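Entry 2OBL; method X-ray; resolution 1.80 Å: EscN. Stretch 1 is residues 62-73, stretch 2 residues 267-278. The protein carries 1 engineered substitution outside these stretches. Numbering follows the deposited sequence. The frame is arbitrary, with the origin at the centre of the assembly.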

ATOM      1  N   ILE A  62     -11.505  -2.012  -0.315  1.00 21.87           N
ATOM      2  CA  ILE A  62     -10.441  -3.021  -0.409  1.00 21.60           C
ATOM      3  C   ILE A  62     -10.790  -4.278   0.377  1.00 21.10           C
ATOM      4  O   ILE A  62     -10.774  -5.386  -0.160  1.00 20.80           O
ATOM      5  CB  ILE A  62      -9.076  -2.466   0.052  1.00 21.38           C
ATOM      6  CG1 ILE A  62      -8.671  -1.267  -0.815  1.00 21.96           C
ATOM      7  CG2 ILE A  62      -7.988  -3.559  -0.040  1.00 22.17           C
ATOM      8  CD1 ILE A  62      -7.464  -0.489  -0.274  1.00 22.38           C
ATOM      9  N   ASP A  63     -11.122  -4.108   1.650  1.00 21.32           N
ATOM     10  CA  ASP A  63     -11.509  -5.246   2.488  1.00 20.79           C
ATOM     11  C   ASP A  63     -12.695  -6.012   1.891  1.00 20.70           C
ATOM     12  O   ASP A  63     -12.784  -7.251   1.994  1.00 19.78           O
ATOM     13  CB  ASP A  63     -11.886  -4.767   3.893  1.00 21.67           C
ATOM     14  CG  ASP A  63     -10.712  -4.138   4.651  1.00 22.25           C
ATOM     15  OD1 ASP A  63      -9.540  -4.360   4.287  1.00 22.44           O
ATOM     16  OD2 ASP A  63     -10.978  -3.419   5.636  1.00 22.82           O
ATOM     17  N   GLY A  64     -13.620  -5.270   1.286  1.00 20.30           N
ATOM     18  CA  GLY A  64     -14.815  -5.873   0.703  1.00 21.03           C
ATOM     19  C   GLY A  64     -14.596  -6.527  -0.652  1.00 19.63           C
ATOM     20  O   GLY A  64     -15.025  -7.664  -0.871  1.00 19.63           O
ATOM     21  N   LEU A  65     -13.924  -5.818  -1.558  1.00 19.39           N
ATOM     22  CA  LEU A  65     -13.874  -6.229  -2.970  1.00 19.48           C
ATOM     23  C   LEU A  65     -12.519  -6.699  -3.459  1.00 20.07           C
ATOM     24  O   LEU A  65     -12.426  -7.270  -4.550  1.00 19.67           O
ATOM     25  CB  LEU A  65     -14.318  -5.073  -3.871  1.00 20.09           C
ATOM     26  CG  LEU A  65     -15.660  -4.422  -3.546  1.00 20.25           C
ATOM     27  CD1 LEU A  65     -15.891  -3.254  -4.499  1.00 20.47           C
ATOM     28  CD2 LEU A  65     -16.784  -5.457  -3.664  1.00 20.07           C
ATOM     29  N   LEU A  66     -11.462  -6.413  -2.697  1.00 19.92           N
ATOM     30  CA  LEU A  66     -10.098  -6.672  -3.163  1.00 21.12           C
ATOM     31  C   LEU A  66      -9.258  -7.133  -1.983  1.00 20.90           C
ATOM     32  O   LEU A  66      -8.142  -6.653  -1.779  1.00 20.78           O
ATOM     33  CB  LEU A  66      -9.494  -5.386  -3.731  1.00 21.93           C
ATOM     34  CG  LEU A  66     -10.238  -4.690  -4.872  1.00 21.55           C
ATOM     35  CD1 LEU A  66      -9.907  -3.172  -4.957  1.00 22.69           C
ATOM     36  CD2 LEU A  66      -9.904  -5.403  -6.169  1.00 21.54           C
ATOM     37  N   THR A  67      -9.812  -8.053  -1.205  1.00 20.93           N
ATOM     38  CA  THR A  67      -9.289  -8.359   0.122  1.00 20.72           C
ATOM     39  C   THR A  67      -7.822  -8.759   0.141  1.00 20.54           C
ATOM     40  O   THR A  67      -7.383  -9.624  -0.626  1.00 19.78           O
ATOM     41  CB  THR A  67     -10.110  -9.464   0.794  1.00 21.12           C
ATOM     42  OG1 THR A  67     -11.504  -9.248   0.515  1.00 20.17           O
ATOM     43  CG2 THR A  67      -9.859  -9.464   2.284  1.00 20.97           C
ATOM     44  N   CYS A  68      -7.078  -8.109   1.030  1.00 20.70           N
ATOM     45  CA  CYS A  68      -5.646  -8.355   1.185  1.00 21.89           C
ATOM     46  C   CYS A  68      -5.431  -9.558   2.084  1.00 20.13           C
ATOM     47  O   CYS A  68      -6.313  -9.923   2.851  1.00 20.54           O
ATOM     48  CB  CYS A  68      -4.953  -7.159   1.826  1.00 22.65           C
ATOM     49  SG  CYS A  68      -4.991  -5.657   0.866  1.00 27.34           S
ATOM     50  N   GLY A  69      -4.237 -10.142   2.009  1.00 18.01           N
ATOM     51  CA  GLY A  69      -3.886 -11.280   2.841  1.00 15.88           C
ATOM     52  C   GLY A  69      -2.631 -11.050   3.662  1.00 14.81           C
ATOM     53  O   GLY A  69      -1.764 -10.269   3.279  1.00 13.92           O
ATOM     54  N   ILE A  70      -2.536 -11.728   4.799  1.00 14.04           N
ATOM     55  CA  ILE A  70      -1.342 -11.614   5.644  1.00 13.55           C
ATOM     56  C   ILE A  70      -0.120 -12.137   4.894  1.00 13.42           C
ATOM     57  O   ILE A  70      -0.098 -13.298   4.438  1.00 13.08           O
ATOM     58  CB  ILE A  70      -1.515 -12.340   6.990  1.00 13.61           C
ATOM     59  CG1 ILE A  70      -2.681 -11.728   7.780  1.00 14.18           C
ATOM     60  CG2 ILE A  70      -0.243 -12.273   7.807  1.00 14.31           C
ATOM     61  CD1 ILE A  70      -2.913 -12.394   9.149  1.00 14.44           C
ATOM     62  N   GLY A  71       0.873 -11.263   4.744  1.00 12.47           N
ATOM     63  CA  GLY A  71       2.125 -11.577   4.054  1.00 12.03           C
ATOM     64  C   GLY A  71       2.129 -11.223   2.569  1.00 11.74           C
ATOM     65  O   GLY A  71       3.086 -11.501   1.861  1.00 11.97           O
ATOM     66  N   GLN A  72       1.045 -10.616   2.095  1.00 11.91           N
ATOM     67  CA  GLN A  72       0.942 -10.169   0.714  1.00 12.87           C
ATOM     68  C   GLN A  72       1.884  -9.004   0.450  1.00 12.97           C
ATOM     69  O   GLN A  72       2.178  -8.222   1.363  1.00 12.62           O
ATOM     70  CB  GLN A  72      -0.488  -9.707   0.445  1.00 13.72           C
ATOM     71  CG  GLN A  72      -0.886  -9.669  -1.000  1.00 15.57           C
ATOM     72  CD  GLN A  72      -2.300  -9.176  -1.191  1.00 15.53           C
ATOM     73  OE1 GLN A  72      -2.945  -8.742  -0.235  1.00 14.66           O
ATOM     74  NE2 GLN A  72      -2.780  -9.193  -2.432  1.00 16.67           N
ATOM     75  N   ARG A  73       2.361  -8.918  -0.797  1.00 12.57           N
ATOM     76  CA  ARG A  73       2.992  -7.706  -1.331  1.00 12.17           C
ATOM     77  C   ARG A  73       1.982  -6.986  -2.214  1.00 12.29           C
ATOM     78  O   ARG A  73       1.486  -7.556  -3.192  1.00 11.95           O
ATOM     79  CB  ARG A  73       4.247  -8.034  -2.141  1.00 13.28           C
ATOM     80  CG  ARG A  73       5.448  -8.500  -1.298  1.00 15.64           C
ATOM     81  CD  ARG A  73       5.351  -9.969  -0.974  1.00 18.27           C
ATOM     82  NE  ARG A  73       5.021 -10.726  -2.182  1.00 20.23           N
ATOM     83  CZ  ARG A  73       5.914 -11.175  -3.060  1.00 21.35           C
ATOM     84  NH1 ARG A  73       7.217 -10.994  -2.849  1.00 21.76           N
ATOM     85  NH2 ARG A  73       5.505 -11.833  -4.137  1.00 22.42           N
ATOM     86  N   ARG A 267      -4.655 -10.944  -5.914  1.00 15.32           N
ATOM     87  CA  ARG A 267      -4.417 -12.322  -6.348  1.00 15.66           C
ATOM     88  C   ARG A 267      -4.685 -13.331  -5.231  1.00 15.70           C
ATOM     89  O   ARG A 267      -4.746 -14.536  -5.487  1.00 16.07           O
ATOM     90  CB  ARG A 267      -2.988 -12.522  -6.866  1.00 15.74           C
ATOM     91  CG  ARG A 267      -2.628 -11.694  -8.084  1.00 15.98           C
ATOM     92  CD  ARG A 267      -1.248 -12.080  -8.610  1.00 16.20           C
ATOM     93  NE  ARG A 267      -1.248 -13.408  -9.236  1.00 18.58           N
ATOM     94  CZ  ARG A 267      -1.383 -13.607 -10.546  1.00 17.95           C
ATOM     95  NH1 ARG A 267      -1.517 -12.570 -11.357  1.00 17.13           N
ATOM     96  NH2 ARG A 267      -1.363 -14.839 -11.043  1.00 19.40           N
ATOM     97  N   VAL A 268      -4.823 -12.840  -3.999  1.00 14.48           N
ATOM     98  CA  VAL A 268      -4.970 -13.726  -2.840  1.00 14.48           C
ATOM     99  C   VAL A 268      -6.387 -13.761  -2.270  1.00 14.06           C
ATOM    100  O   VAL A 268      -6.696 -14.601  -1.438  1.00 14.82           O
ATOM    101  CB  VAL A 268      -3.977 -13.380  -1.696  1.00 14.36           C
ATOM    102  CG1 VAL A 268      -2.522 -13.284  -2.219  1.00 14.47           C
ATOM    103  CG2 VAL A 268      -4.395 -12.104  -0.961  1.00 13.67           C
ATOM    104  N   MET A 269      -7.233 -12.821  -2.684  1.00 14.93           N
ATOM    105  CA  MET A 269      -8.574 -12.707  -2.121  1.00 14.25           C
ATOM    106  C   MET A 269      -9.329 -14.025  -2.058  1.00 14.32           C
ATOM    107  O   MET A 269      -9.897 -14.371  -1.023  1.00 13.73           O
ATOM    108  CB  MET A 269      -9.403 -11.697  -2.904  1.00 14.41           C
ATOM    109  CG  MET A 269     -10.857 -11.611  -2.437  1.00 13.76           C
ATOM    110  SD  MET A 269     -11.708 -10.213  -3.171  1.00 14.90           S
ATOM    111  CE  MET A 269     -13.267 -10.305  -2.260  1.00 13.92           C
ATOM    112  N   HIS A 270      -9.355 -14.757  -3.163  1.00 14.51           N
ATOM    113  CA  HIS A 270     -10.144 -15.990  -3.212  1.00 15.59           C
ATOM    114  C   HIS A 270      -9.677 -17.028  -2.189  1.00 15.75           C
ATOM    115  O   HIS A 270     -10.420 -17.965  -1.842  1.00 15.02           O
ATOM    116  CB  HIS A 270     -10.143 -16.568  -4.627  1.00 16.48           C
ATOM    117  CG  HIS A 270      -8.826 -17.138  -5.045  1.00 17.60           C
ATOM    118  ND1 HIS A 270      -7.744 -16.350  -5.378  1.00 18.75           N
ATOM    119  CD2 HIS A 270      -8.416 -18.420  -5.185  1.00 18.18           C
ATOM    120  CE1 HIS A 270      -6.723 -17.124  -5.705  1.00 18.21           C
ATOM    121  NE2 HIS A 270      -7.104 -18.385  -5.596  1.00 18.74           N
ATOM    122  N   ASN A 271      -8.447 -16.854  -1.708  1.00 16.14           N
ATOM    123  CA  ASN A 271      -7.856 -17.745  -0.710  1.00 16.58           C
ATOM    124  C   ASN A 271      -8.061 -17.291   0.731  1.00 16.99           C
ATOM    125  O   ASN A 271      -7.749 -18.037   1.666  1.00 17.31           O
ATOM    126  CB  ASN A 271      -6.352 -17.892  -0.953  1.00 17.57           C
ATOM    127  CG  ASN A 271      -6.033 -18.651  -2.214  1.00 19.13           C
ATOM    128  OD1 ASN A 271      -5.022 -18.372  -2.884  1.00 20.29           O
ATOM    129  ND2 ASN A 271      -6.880 -19.625  -2.553  1.00 18.43           N
ATOM    130  N   VAL A 272      -8.573 -16.077   0.925  1.00 16.56           N
ATOM    131  CA  VAL A 272      -8.685 -15.522   2.279  1.00 16.66           C
ATOM    132  C   VAL A 272     -10.103 -15.097   2.661  1.00 18.02           C
ATOM    133  O   VAL A 272     -10.334 -14.663   3.794  1.00 17.19           O
ATOM    134  CB  VAL A 272      -7.715 -14.322   2.513  1.00 16.57           C
ATOM    135  CG1 VAL A 272      -6.297 -14.682   2.115  1.00 16.18           C
ATOM    136  CG2 VAL A 272      -8.194 -13.086   1.751  1.00 16.51           C
ATOM    137  N   VAL A 273     -11.042 -15.200   1.718  1.00 19.49           N
ATOM    138  CA  VAL A 273     -12.458 -14.919   1.996  1.00 20.32           C
ATOM    139  C   VAL A 273     -13.354 -16.127   1.716  1.00 20.94           C
ATOM    140  O   VAL A 273     -12.978 -17.060   0.994  1.00 21.41           O
ATOM    141  CB  VAL A 273     -12.982 -13.704   1.188  1.00 20.68           C
ATOM    142  CG1 VAL A 273     -12.045 -12.501   1.366  1.00 20.11           C
ATOM    143  CG2 VAL A 273     -13.131 -14.059  -0.283  1.00 21.22           C
ATOM    144  N   THR A 274     -14.548 -16.114   2.298  1.00 21.58           N
ATOM    145  CA  THR A 274     -15.500 -17.188   2.066  1.00 22.59           C
ATOM    146  C   THR A 274     -15.989 -17.177   0.622  1.00 22.92           C
ATOM    147  O   THR A 274     -15.907 -16.160  -0.060  1.00 22.85           O
ATOM    148  CB  THR A 274     -16.707 -17.077   3.015  1.00 22.18           C
ATOM    149  OG1 THR A 274     -17.460 -15.902   2.691  1.00 23.33           O
ATOM    150  CG2 THR A 274     -16.243 -16.993   4.457  1.00 22.12           C
ATOM    151  N   SER A 275     -16.528 -18.301   0.152  1.00 23.21           N
ATOM    152  CA  SER A 275     -17.010 -18.323  -1.222  1.00 23.43           C
ATOM    153  C   SER A 275     -18.150 -17.311  -1.388  1.00 23.74           C
ATOM    154  O   SER A 275     -18.246 -16.639  -2.411  1.00 24.48           O
ATOM    155  CB  SER A 275     -17.429 -19.730  -1.645  1.00 23.77           C
ATOM    156  OG  SER A 275     -18.653 -20.092  -1.052  1.00 24.66           O
ATOM    157  N   GLU A 276     -18.986 -17.175  -0.359  1.00 23.40           N
ATOM    158  CA  GLU A 276     -20.107 -16.242  -0.408  1.00 23.24           C
ATOM    159  C   GLU A 276     -19.627 -14.794  -0.469  1.00 22.35           C
ATOM    160  O   GLU A 276     -20.188 -13.979  -1.200  1.00 21.48           O
ATOM    161  CB  GLU A 276     -21.044 -16.455   0.783  1.00 24.96           C
ATOM    162  CG  GLU A 276     -21.188 -17.924   1.197  1.00 27.27           C
ATOM    163  CD  GLU A 276     -19.983 -18.412   1.997  1.00 28.58           C
ATOM    164  OE1 GLU A 276     -19.575 -17.701   2.936  1.00 30.28           O
ATOM    165  OE2 GLU A 276     -19.438 -19.492   1.690  1.00 28.96           O
ATOM    166  N   HIS A 277     -18.598 -14.480   0.309  1.00 20.95           N
ATOM    167  CA  HIS A 277     -17.973 -13.165   0.260  1.00 20.74           C
ATOM    168  C   HIS A 277     -17.461 -12.922  -1.176  1.00 20.52           C
ATOM    169  O   HIS A 277     -17.716 -11.873  -1.767  1.00 20.39           O
ATOM    170  CB  HIS A 277     -16.826 -13.109   1.282  1.00 20.56           C
ATOM    171  CG  HIS A 277     -16.086 -11.804   1.315  1.00 20.25           C
ATOM    172  ND1 HIS A 277     -15.281 -11.436   2.372  1.00 20.17           N
ATOM    173  CD2 HIS A 277     -16.022 -10.788   0.422  1.00 20.42           C
ATOM    174  CE1 HIS A 277     -14.753 -10.249   2.130  1.00 19.55           C
ATOM    175  NE2 HIS A 277     -15.187  -9.834   0.955  1.00 19.84           N
ATOM    176  N   LEU A 278     -16.761 -13.900  -1.740  1.00 20.50           N
ATOM    177  CA  LEU A 278     -16.206 -13.767  -3.097  1.00 20.35           C
ATOM    178  C   LEU A 278     -17.316 -13.498  -4.117  1.00 20.97           C
ATOM    179  O   LEU A 278     -17.154 -12.675  -5.031  1.00 20.78           O
ATOM    180  CB  LEU A 278     -15.456 -15.049  -3.481  1.00 20.59           C
ATOM    181  CG  LEU A 278     -14.515 -14.979  -4.687  1.00 19.82           C
ATOM    182  CD1 LEU A 278     -13.390 -13.978  -4.402  1.00 19.83           C
ATOM    183  CD2 LEU A 278     -13.942 -16.353  -4.990  1.00 20.03           C
TER

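The contact between residues 62-73 and 267-278 of EscN is a small packing of methionine and valine side chains against a helix end and the largely backbone surface of the loop that follows it, pinned by one strong hydrogen bond from a histidine to a backbone carbonyl. It illustrates a general principle: where a helix stops, its last carbonyl groups lack the amide partners that a further turn would supply, and side chains from a distant part of the chain can meet them.

The first stretch enters as a helix, and L66 is the first residue to leave helical geometry, although its N still bonds to I62 O at 2.8 Å. Just before this exit, H277 NE2 donates to G64 O at 2.8 Å, with an angle of 154° at the hydrogen. The carbonyl lies near the plane of the imidazole, at its edge, which is where a ring nitrogen directs its proton. H277 reaches this position with chi1 at t; its CA-to-CB bond points sideways, yet the end of the side chain comes nearer to the other stretch. Its own backbone is held at the start of a helix, where T274, in the N-cap position, accepts from H277 N through OG1 at 3.0 Å. One residue thus takes part in a helix cap through its amide and in the long-range bond through its ring.

D63 O is served from within its own stretch. T67 OG1 donates to D63 O at 2.8 Å, so the threonine side chain folds back on the helix it follows. T67 OG1 also faces the second stretch, 3.4 Å from V273 CG1 and 3.5 Å from M269 CE. T67 is the residue most covered by the opposing stretch, and its CA lies 4.9 Å from that of M269, the closest backbone approach in the register.

M269 extends with all three chi angles at t, which carries its thioether along the helix exit. M269 SD lies 3.3 Å from L65 O and accepts a weak hydrogen bond from T67 N, with T67 N and M269 SD 3.5 Å apart. Sulfur is a poor acceptor, so this bond is best read as a modest supplement to the packing. M269 CE also lies 3.5 Å from G64 O.

Farther along, valines take over. The CA-to-CB bond of V268 points toward the first stretch, and its CG2 lies 3.6 Å from G69 N and from Q72 CD. V272 adds a looser contact, its CG2 lying 4.0 Å from T67 CG2. Glycine at position 69 permits this closeness, since an ideal CB there would point toward the valines and fall 3.0 Å from V268 CG2 and 3.4 Å from V272 CG1, both tight. The surface that V268 meets is itself braced: G69 N donates to Q72 OE1 at 2.9 Å, across a type II turn closed by Q72 N to G69 O at 3.1 Å.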